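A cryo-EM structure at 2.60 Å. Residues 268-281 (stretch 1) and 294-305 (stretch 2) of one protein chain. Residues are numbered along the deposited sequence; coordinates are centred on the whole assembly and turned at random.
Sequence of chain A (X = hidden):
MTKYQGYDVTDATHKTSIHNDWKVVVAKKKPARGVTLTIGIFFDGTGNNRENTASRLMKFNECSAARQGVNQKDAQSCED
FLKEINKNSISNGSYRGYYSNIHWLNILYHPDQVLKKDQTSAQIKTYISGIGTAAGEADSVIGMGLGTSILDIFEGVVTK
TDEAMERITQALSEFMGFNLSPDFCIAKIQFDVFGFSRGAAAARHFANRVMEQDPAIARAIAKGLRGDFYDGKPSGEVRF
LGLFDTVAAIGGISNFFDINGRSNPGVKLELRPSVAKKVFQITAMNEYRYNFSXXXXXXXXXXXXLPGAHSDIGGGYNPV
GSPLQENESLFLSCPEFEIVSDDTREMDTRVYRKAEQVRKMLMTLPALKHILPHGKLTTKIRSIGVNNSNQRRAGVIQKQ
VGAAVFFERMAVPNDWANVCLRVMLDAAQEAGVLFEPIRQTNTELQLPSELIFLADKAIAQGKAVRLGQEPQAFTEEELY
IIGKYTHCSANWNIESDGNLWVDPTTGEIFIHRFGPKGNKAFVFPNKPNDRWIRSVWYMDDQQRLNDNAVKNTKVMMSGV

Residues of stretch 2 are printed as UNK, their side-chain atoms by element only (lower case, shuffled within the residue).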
ATOM      1  N   LYS A 268      -8.696  -4.551  10.860  1.00 51.48           N
ATOM      2  CA  LYS A 268      -8.066  -5.519  11.742  1.00 51.48           C
ATOM      3  C   LYS A 268      -6.592  -5.583  11.375  1.00 51.48           C
ATOM      4  O   LYS A 268      -6.237  -6.038  10.285  1.00 51.48           O
ATOM      5  CB  LYS A 268      -8.750  -6.877  11.608  1.00 51.48           C
ATOM      6  CG  LYS A 268     -10.018  -6.998  12.442  1.00 51.48           C
ATOM      7  CD  LYS A 268     -11.186  -7.587  11.658  1.00 51.48           C
ATOM      8  CE  LYS A 268     -10.732  -8.371  10.441  1.00 51.48           C
ATOM      9  NZ  LYS A 268     -11.882  -8.977   9.717  1.00 51.48           N
ATOM     10  N   LEU A 269      -5.735  -5.112  12.276  1.00 49.21           N
ATOM     11  CA  LEU A 269      -4.312  -4.995  11.993  1.00 49.21           C
ATOM     12  C   LEU A 269      -3.464  -5.858  12.911  1.00 49.21           C
ATOM     13  O   LEU A 269      -2.235  -5.834  12.801  1.00 49.21           O
ATOM     14  CB  LEU A 269      -3.869  -3.534  12.113  1.00 49.21           C
ATOM     15  CG  LEU A 269      -4.328  -2.591  11.007  1.00 49.21           C
ATOM     16  CD1 LEU A 269      -3.385  -1.419  10.902  1.00 49.21           C
ATOM     17  CD2 LEU A 269      -4.439  -3.323   9.693  1.00 49.21           C
ATOM     18  N   GLU A 270      -4.080  -6.622  13.803  1.00 53.96           N
ATOM     19  CA  GLU A 270      -3.350  -7.455  14.745  1.00 53.96           C
ATOM     20  C   GLU A 270      -3.138  -8.817  14.108  1.00 53.96           C
ATOM     21  O   GLU A 270      -4.080  -9.410  13.574  1.00 53.96           O
ATOM     22  CB  GLU A 270      -4.106  -7.586  16.068  1.00 53.96           C
ATOM     23  CG  GLU A 270      -3.229  -7.976  17.252  1.00 53.96           C
ATOM     24  CD  GLU A 270      -3.545  -9.355  17.795  1.00 53.96           C
ATOM     25  OE1 GLU A 270      -4.741  -9.699  17.893  1.00 53.96           O
ATOM     26  OE2 GLU A 270      -2.594 -10.088  18.134  1.00 53.96           O
ATOM     27  N   LEU A 271      -1.905  -9.305  14.158  1.00 50.37           N
ATOM     28  CA  LEU A 271      -1.513 -10.520  13.452  1.00 50.37           C
ATOM     29  C   LEU A 271      -1.228 -11.596  14.491  1.00 50.37           C
ATOM     30  O   LEU A 271      -0.147 -11.629  15.086  1.00 50.37           O
ATOM     31  CB  LEU A 271      -0.301 -10.263  12.565  1.00 50.37           C
ATOM     32  CG  LEU A 271      -0.453  -9.122  11.559  1.00 50.37           C
ATOM     33  CD1 LEU A 271       0.847  -8.886  10.821  1.00 50.37           C
ATOM     34  CD2 LEU A 271      -1.580  -9.409  10.591  1.00 50.37           C
ATOM     35  N   ARG A 272      -2.196 -12.477  14.701  1.00 52.80           N
ATOM     36  CA  ARG A 272      -2.066 -13.542  15.677  1.00 52.80           C
ATOM     37  C   ARG A 272      -1.264 -14.689  15.074  1.00 52.80           C
ATOM     38  O   ARG A 272      -1.136 -14.795  13.854  1.00 52.80           O
ATOM     39  CB  ARG A 272      -3.458 -13.968  16.137  1.00 52.80           C
ATOM     40  CG  ARG A 272      -4.163 -12.879  16.933  1.00 52.80           C
ATOM     41  CD  ARG A 272      -5.612 -13.214  17.237  1.00 52.80           C
ATOM     42  NE  ARG A 272      -6.402 -13.442  16.032  1.00 52.80           N
ATOM     43  CZ  ARG A 272      -7.330 -14.385  15.919  1.00 52.80           C
ATOM     44  NH1 ARG A 272      -7.583 -15.190  16.941  1.00 52.80           N
ATOM     45  NH2 ARG A 272      -8.006 -14.523  14.787  1.00 52.80           N
ATOM     46  N   PRO A 273      -0.701 -15.572  15.908  1.00 51.32           N
ATOM     47  CA  PRO A 273       0.279 -16.549  15.399  1.00 51.32           C
ATOM     48  C   PRO A 273      -0.230 -17.460  14.296  1.00 51.32           C
ATOM     49  O   PRO A 273       0.573 -18.206  13.724  1.00 51.32           O
ATOM     50  CB  PRO A 273       0.644 -17.352  16.651  1.00 51.32           C
ATOM     51  CG  PRO A 273       0.431 -16.387  17.756  1.00 51.32           C
ATOM     52  CD  PRO A 273      -0.825 -15.668  17.372  1.00 51.32           C
ATOM     53  N   SER A 274      -1.520 -17.432  13.973  1.00 51.38           N
ATOM     54  CA  SER A 274      -2.062 -18.252  12.898  1.00 51.38           C
ATOM     55  C   SER A 274      -2.568 -17.414  11.733  1.00 51.38           C
ATOM     56  O   SER A 274      -3.283 -17.939  10.871  1.00 51.38           O
ATOM     57  CB  SER A 274      -3.183 -19.149  13.427  1.00 51.38           C
ATOM     58  OG  SER A 274      -4.177 -19.353  12.441  1.00 51.38           O
ATOM     59  N   VAL A 275      -2.220 -16.127  11.685  1.00 48.54           N
ATOM     60  CA  VAL A 275      -2.679 -15.276  10.595  1.00 48.54           C
ATOM     61  C   VAL A 275      -2.010 -15.673   9.289  1.00 48.54           C
ATOM     62  O   VAL A 275      -2.573 -15.471   8.208  1.00 48.54           O
ATOM     63  CB  VAL A 275      -2.437 -13.795  10.937  1.00 48.54           C
ATOM     64  CG1 VAL A 275      -0.966 -13.440  10.812  1.00 48.54           C
ATOM     65  CG2 VAL A 275      -3.286 -12.902  10.060  1.00 48.54           C
ATOM     66  N   ALA A 276      -0.816 -16.252   9.364  1.00 45.54           N
ATOM     67  CA  ALA A 276      -0.061 -16.670   8.192  1.00 45.54           C
ATOM     68  C   ALA A 276       1.041 -17.604   8.656  1.00 45.54           C
ATOM     69  O   ALA A 276       1.358 -17.679   9.844  1.00 45.54           O
ATOM     70  CB  ALA A 276       0.520 -15.474   7.436  1.00 45.54           C
ATOM     71  N   LYS A 277       1.623 -18.323   7.701  1.00 45.18           N
ATOM     72  CA  LYS A 277       2.706 -19.235   8.044  1.00 45.18           C
ATOM     73  C   LYS A 277       4.010 -18.478   8.254  1.00 45.18           C
ATOM     74  O   LYS A 277       4.762 -18.771   9.188  1.00 45.18           O
ATOM     75  CB  LYS A 277       2.848 -20.309   6.967  1.00 45.18           C
ATOM     76  CG  LYS A 277       1.551 -21.057   6.714  1.00 45.18           C
ATOM     77  CD  LYS A 277       1.760 -22.317   5.898  1.00 45.18           C
ATOM     78  CE  LYS A 277       1.478 -22.080   4.425  1.00 45.18           C
ATOM     79  NZ  LYS A 277       0.021 -22.112   4.117  1.00 45.18           N
ATOM     80  N   LYS A 278       4.288 -17.495   7.403  1.00 42.19           N
ATOM     81  CA  LYS A 278       5.432 -16.611   7.566  1.00 42.19           C
ATOM     82  C   LYS A 278       4.980 -15.176   7.352  1.00 42.19           C
ATOM     83  O   LYS A 278       4.231 -14.887   6.416  1.00 42.19           O
ATOM     84  CB  LYS A 278       6.553 -16.955   6.585  1.00 42.19           C
ATOM     85  CG  LYS A 278       7.091 -18.368   6.713  1.00 42.19           C
ATOM     86  CD  LYS A 278       7.772 -18.583   8.046  1.00 42.19           C
ATOM     87  CE  LYS A 278       8.791 -19.699   7.964  1.00 42.19           C
ATOM     88  NZ  LYS A 278       9.543 -19.654   6.683  1.00 42.19           N
ATOM     89  N   VAL A 279       5.424 -14.282   8.229  1.00 42.90           N
ATOM     90  CA  VAL A 279       5.139 -12.857   8.123  1.00 42.90           C
ATOM     91  C   VAL A 279       6.458 -12.109   8.223  1.00 42.90           C
ATOM     92  O   VAL A 279       7.291 -12.428   9.077  1.00 42.90           O
ATOM     93  CB  VAL A 279       4.161 -12.379   9.213  1.00 42.90           C
ATOM     94  CG1 VAL A 279       3.907 -10.891   9.089  1.00 42.90           C
ATOM     95  CG2 VAL A 279       2.856 -13.147   9.134  1.00 42.90           C
ATOM     96  N   PHE A 280       6.656 -11.131   7.343  1.00 43.88           N
ATOM     97  CA  PHE A 280       7.853 -10.303   7.364  1.00 43.88           C
ATOM     98  C   PHE A 280       7.472  -8.859   7.095  1.00 43.88           C
ATOM     99  O   PHE A 280       6.745  -8.576   6.140  1.00 43.88           O
ATOM    100  CB  PHE A 280       8.870 -10.770   6.323  1.00 43.88           C
ATOM    101  CG  PHE A 280      10.179 -10.044   6.388  1.00 43.88           C
ATOM    102  CD1 PHE A 280      11.023 -10.208   7.467  1.00 43.88           C
ATOM    103  CD2 PHE A 280      10.562  -9.189   5.373  1.00 43.88           C
ATOM    104  CE1 PHE A 280      12.222  -9.542   7.525  1.00 43.88           C
ATOM    105  CE2 PHE A 280      11.762  -8.526   5.428  1.00 43.88           C
ATOM    106  CZ  PHE A 280      12.591  -8.701   6.508  1.00 43.88           C
ATOM    107  N   GLN A 281       7.954  -7.951   7.936  1.00 44.18           N
ATOM    108  CA  GLN A 281       7.813  -6.525   7.701  1.00 44.18           C
ATOM    109  C   GLN A 281       9.175  -5.859   7.651  1.00 44.18           C
ATOM    110  O   GLN A 281      10.055  -6.158   8.463  1.00 44.18           O
ATOM    111  CB  GLN A 281       6.976  -5.838   8.774  1.00 44.18           C
ATOM    112  CG  GLN A 281       6.512  -4.467   8.340  1.00 44.18           C
ATOM    113  CD  GLN A 281       5.580  -3.812   9.322  1.00 44.18           C
ATOM    114  OE1 GLN A 281       5.722  -3.968  10.529  1.00 44.18           O
ATOM    115  NE2 GLN A 281       4.625  -3.058   8.808  1.00 44.18           N
ATOM    116  N   UNK A 294       3.825   4.432  12.246  1.00 45.73           N
ATOM    117  CA  UNK A 294       4.015   3.018  11.972  1.00 45.73           C
ATOM    118  C   UNK A 294       3.057   2.176  12.796  1.00 45.73           C
ATOM    119  O   UNK A 294       2.764   2.498  13.946  1.00 45.73           O
ATOM    120  c   UNK A 294       5.738   0.823  10.559  1.00 45.73           C
ATOM    121  c   UNK A 294       5.454   2.612  12.282  1.00 45.73           C
ATOM    122  c   UNK A 294       5.824   1.155  12.029  1.00 45.73           C
ATOM    123  c   UNK A 294       7.203   0.869  12.574  1.00 45.73           C
ATOM    124  N   UNK A 295       2.541   1.116  12.185  1.00 46.12           N
ATOM    125  CA  UNK A 295       1.929   0.009  12.909  1.00 46.12           C
ATOM    126  C   UNK A 295       2.920  -1.145  12.869  1.00 46.12           C
ATOM    127  O   UNK A 295       3.124  -1.762  11.820  1.00 46.12           O
ATOM    128  n   UNK A 295      -0.269   1.688  11.421  1.00 46.12           N
ATOM    129  o   UNK A 295      -1.324   0.755  13.163  1.00 46.12           O
ATOM    130  c   UNK A 295       0.585  -0.387  12.306  1.00 46.12           C
ATOM    131  c   UNK A 295      -0.419   0.739  12.331  1.00 46.12           C
ATOM    132  N   UNK A 296       3.540  -1.428  14.004  1.00 47.89           N
ATOM    133  CA  UNK A 296       4.661  -2.350  14.054  1.00 47.89           C
ATOM    134  C   UNK A 296       4.212  -3.738  14.486  1.00 47.89           C
ATOM    135  O   UNK A 296       3.288  -3.899  15.285  1.00 47.89           O
ATOM    136  c   UNK A 296       5.741  -1.838  15.004  1.00 47.89           C
ATOM    137  o   UNK A 296       6.633  -2.872  15.367  1.00 47.89           O
ATOM    138  N   UNK A 297       4.885  -4.743  13.937  1.00 47.75           N
ATOM    139  CA  UNK A 297       4.684  -6.133  14.305  1.00 47.75           C
ATOM    140  C   UNK A 297       5.892  -6.673  15.066  1.00 47.75           C
ATOM    141  O   UNK A 297       6.082  -7.882  15.157  1.00 47.75           O
ATOM    142  c   UNK A 297       5.421  -8.120  11.059  1.00 47.75           C
ATOM    143  c   UNK A 297       5.593  -7.139  12.182  1.00 47.75           C
ATOM    144  c   UNK A 297       4.359  -6.989  13.071  1.00 47.75           C
ATOM    145  c   UNK A 297       3.219  -6.376  12.288  1.00 47.75           C
ATOM    146  N   UNK A 298       6.704  -5.783  15.630  1.00 51.23           N
ATOM    147  CA  UNK A 298       7.907  -6.184  16.341  1.00 51.23           C
ATOM    148  C   UNK A 298       7.537  -6.874  17.643  1.00 51.23           C
ATOM    149  O   UNK A 298       6.669  -6.401  18.383  1.00 51.23           O
ATOM    150  n   UNK A 298      12.396  -6.842  15.756  1.00 51.23           N
ATOM    151  c   UNK A 298      11.236  -4.691  16.196  1.00 51.23           C
ATOM    152  c   UNK A 298      12.544  -5.453  16.262  1.00 51.23           C
ATOM    153  c   UNK A 298       8.792  -4.973  16.621  1.00 51.23           C
ATOM    154  c   UNK A 298      10.189  -5.331  17.079  1.00 51.23           C
ATOM    155  N   UNK A 299       8.197  -7.998  17.921  1.00 55.03           N
ATOM    156  CA  UNK A 299       7.936  -8.799  19.086  1.00 55.03           C
ATOM    157  C   UNK A 299       7.032  -9.983  18.819  1.00 55.03           C
ATOM    158  O   UNK A 299       7.200 -11.035  19.446  1.00 55.03           O
ATOM    159  N   UNK A 300       6.085  -9.837  17.897  1.00 54.91           N
ATOM    160  CA  UNK A 300       5.176 -10.910  17.524  1.00 54.91           C
ATOM    161  C   UNK A 300       5.615 -11.624  16.252  1.00 54.91           C
ATOM    162  O   UNK A 300       5.587 -12.855  16.192  1.00 54.91           O
ATOM    163  s   UNK A 300       3.110 -10.119  20.040  1.00 54.91           S
ATOM    164  c   UNK A 300       3.361  -9.355  18.426  1.00 54.91           C
ATOM    165  c   UNK A 300       3.481  -8.743  21.127  1.00 54.91           C
ATOM    166  c   UNK A 300       3.758 -10.355  17.355  1.00 54.91           C
ATOM    167  N   UNK A 301       6.021 -10.876  15.238  1.00 47.94           N
ATOM    168  CA  UNK A 301       6.464 -11.414  13.959  1.00 47.94           C
ATOM    169  C   UNK A 301       7.795 -10.795  13.585  1.00 47.94           C
ATOM    170  O   UNK A 301       8.185  -9.757  14.130  1.00 47.94           O
ATOM    171  c   UNK A 301       2.121 -14.891  12.791  1.00 47.94           C
ATOM    172  c   UNK A 301       4.267 -15.530  11.896  1.00 47.94           C
ATOM    173  c   UNK A 301       2.945 -15.828  12.235  1.00 47.94           C
ATOM    174  c   UNK A 301       4.792 -14.276  12.114  1.00 47.94           C
ATOM    175  c   UNK A 301       2.990 -11.492  13.555  1.00 47.94           C
ATOM    176  n   UNK A 301       2.068 -12.506  13.542  1.00 47.94           N
ATOM    177  c   UNK A 301       3.974 -13.296  12.680  1.00 47.94           C
ATOM    178  c   UNK A 301       5.416 -11.132  12.874  1.00 47.94           C
ATOM    179  c   UNK A 301       4.169 -11.925  13.035  1.00 47.94           C
ATOM    180  c   UNK A 301       2.650 -13.626  13.011  1.00 47.94           C
ATOM    181  N   UNK A 302       8.534 -11.415  12.665  1.00 46.79           N
ATOM    182  CA  UNK A 302       9.820 -10.848  12.244  1.00 46.79           C
ATOM    183  C   UNK A 302       9.650  -9.488  11.584  1.00 46.79           C
ATOM    184  O   UNK A 302       8.868  -9.322  10.648  1.00 46.79           O
ATOM    185  c   UNK A 302      10.349 -11.897  11.261  1.00 46.79           C
ATOM    186  c   UNK A 302       9.775 -13.155  11.801  1.00 46.79           C
ATOM    187  c   UNK A 302       8.357 -12.757  12.086  1.00 46.79           C
ATOM    188  N   UNK A 303      10.397  -8.511  12.087  1.00 48.42           N
ATOM    189  CA  UNK A 303      10.325  -7.140  11.604  1.00 48.42           C
ATOM    190  C   UNK A 303      11.738  -6.614  11.436  1.00 48.42           C
ATOM    191  O   UNK A 303      12.537  -6.677  12.374  1.00 48.42           O
ATOM    192  c   UNK A 303       8.408  -4.017  12.766  1.00 48.42           C
ATOM    193  c   UNK A 303       9.543  -6.249  12.568  1.00 48.42           C
ATOM    194  o   UNK A 303       7.269  -4.506  12.671  1.00 48.42           O
ATOM    195  c   UNK A 303       9.568  -4.787  12.189  1.00 48.42           C
ATOM    196  o   UNK A 303       8.632  -2.921  13.317  1.00 48.42           O
ATOM    197  N   UNK A 304      12.045  -6.100  10.253  1.00 45.80           N
ATOM    198  CA  UNK A 304      13.348  -5.520   9.967  1.00 45.80           C
ATOM    199  C   UNK A 304      13.214  -4.013   9.838  1.00 45.80           C
ATOM    200  O   UNK A 304      12.479  -3.523   8.979  1.00 45.80           O
ATOM    201  c   UNK A 304      13.940  -6.104   8.687  1.00 45.80           C
ATOM    202  c   UNK A 304      15.319  -5.575   8.304  1.00 45.80           C
ATOM    203  c   UNK A 304      15.716  -6.104   6.948  1.00 45.80           C
ATOM    204  c   UNK A 304      16.343  -5.957   9.341  1.00 45.80           C
ATOM    205  N   UNK A 305      13.927  -3.284  10.687  1.00 45.14           N
ATOM    206  CA  UNK A 305      14.027  -1.842  10.558  1.00 45.14           C
ATOM    207  C   UNK A 305      15.201  -1.522   9.647  1.00 45.14           C
ATOM    208  O   UNK A 305      16.337  -1.915   9.927  1.00 45.14           O
ATOM    209  c   UNK A 305      14.211  -1.185  11.924  1.00 45.14           C
TER

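Position 294 has four side-chain carbons, forked at the second. The side chain has its end nearer stretch 1 than its CB, and makes only a loose approach to the end of the Gln281 side chain. This is Leu294.

Position 295 has two carbons, the second carrying one oxygen and one nitrogen. Its CB points toward stretch 1, and its oxygen lies 3.8 Å from CD1 of Leu269. A short side chain ending in an amide is Asn295.

Position 296 has one carbon and one oxygen, and its CB points away from stretch 1. It is Ser296.

Position 297 has four carbons, forked at the first, with one arm two carbons long. The end of the long arm is 3.7 Å from CG1 of Val279, and the short arm is 3.8 Å from CD1 of Leu271. This is Ile297.

Position 298 has four carbons in a row ending in nitrogen. It is exposed and makes no contact with stretch 1. It is Lys298.

Position 299 has no side-chain atoms. Its phi of 98° and psi of -33° would jam a CB against the preceding carbonyl O. It is Gly299.

Position 300 has two carbons, a sulfur and a last carbon, unbranched. The end leads away from stretch 1. It is Met300.

Position 301 has one carbon, then fused five- and six-membered rings holding eight carbons and one nitrogen. The ring nitrogen is 2.8 Å from O of Leu271. This is Trp301, and NE1 donates a hydrogen bond to that carbonyl. CG2 of Val279 sits over the face of the six-membered ring.

Position 302 has three carbons closing a ring onto the backbone N. The ring carbon bonded to that N is 3.2 Å from O of Val279. It is Pro302.

Position 303 has three carbons, the third carrying two oxygens. One oxygen is 2.7 Å from OE1 of Gln281 as the amide is modelled; its orientation is uncertain. It is Glu303. OE1 accepts from N of Ile297, and OE2 from OG of Ser296, so the carboxylate braces the loop.

Position 304 has four carbons, forked at the second. Its CB is 3.6 Å from CZ of Phe280. It is Leu304.

Position 305 has one carbon, pointing away. It is Ala305.

The contact joins a parallel strand pairing to an indole anchor. Gln281 N donates to Pro302 O at 3.2 Å, and Leu304 N donates to Gln281 O at 2.7 Å. These bonds bracket Glu303, the bridge partner of Gln281. Trp301 packs against Val279 and Val275, while its NE1 holds the Leu271 carbonyl.

Stretch 2, residues 294-305: LNSIKGMWPELA
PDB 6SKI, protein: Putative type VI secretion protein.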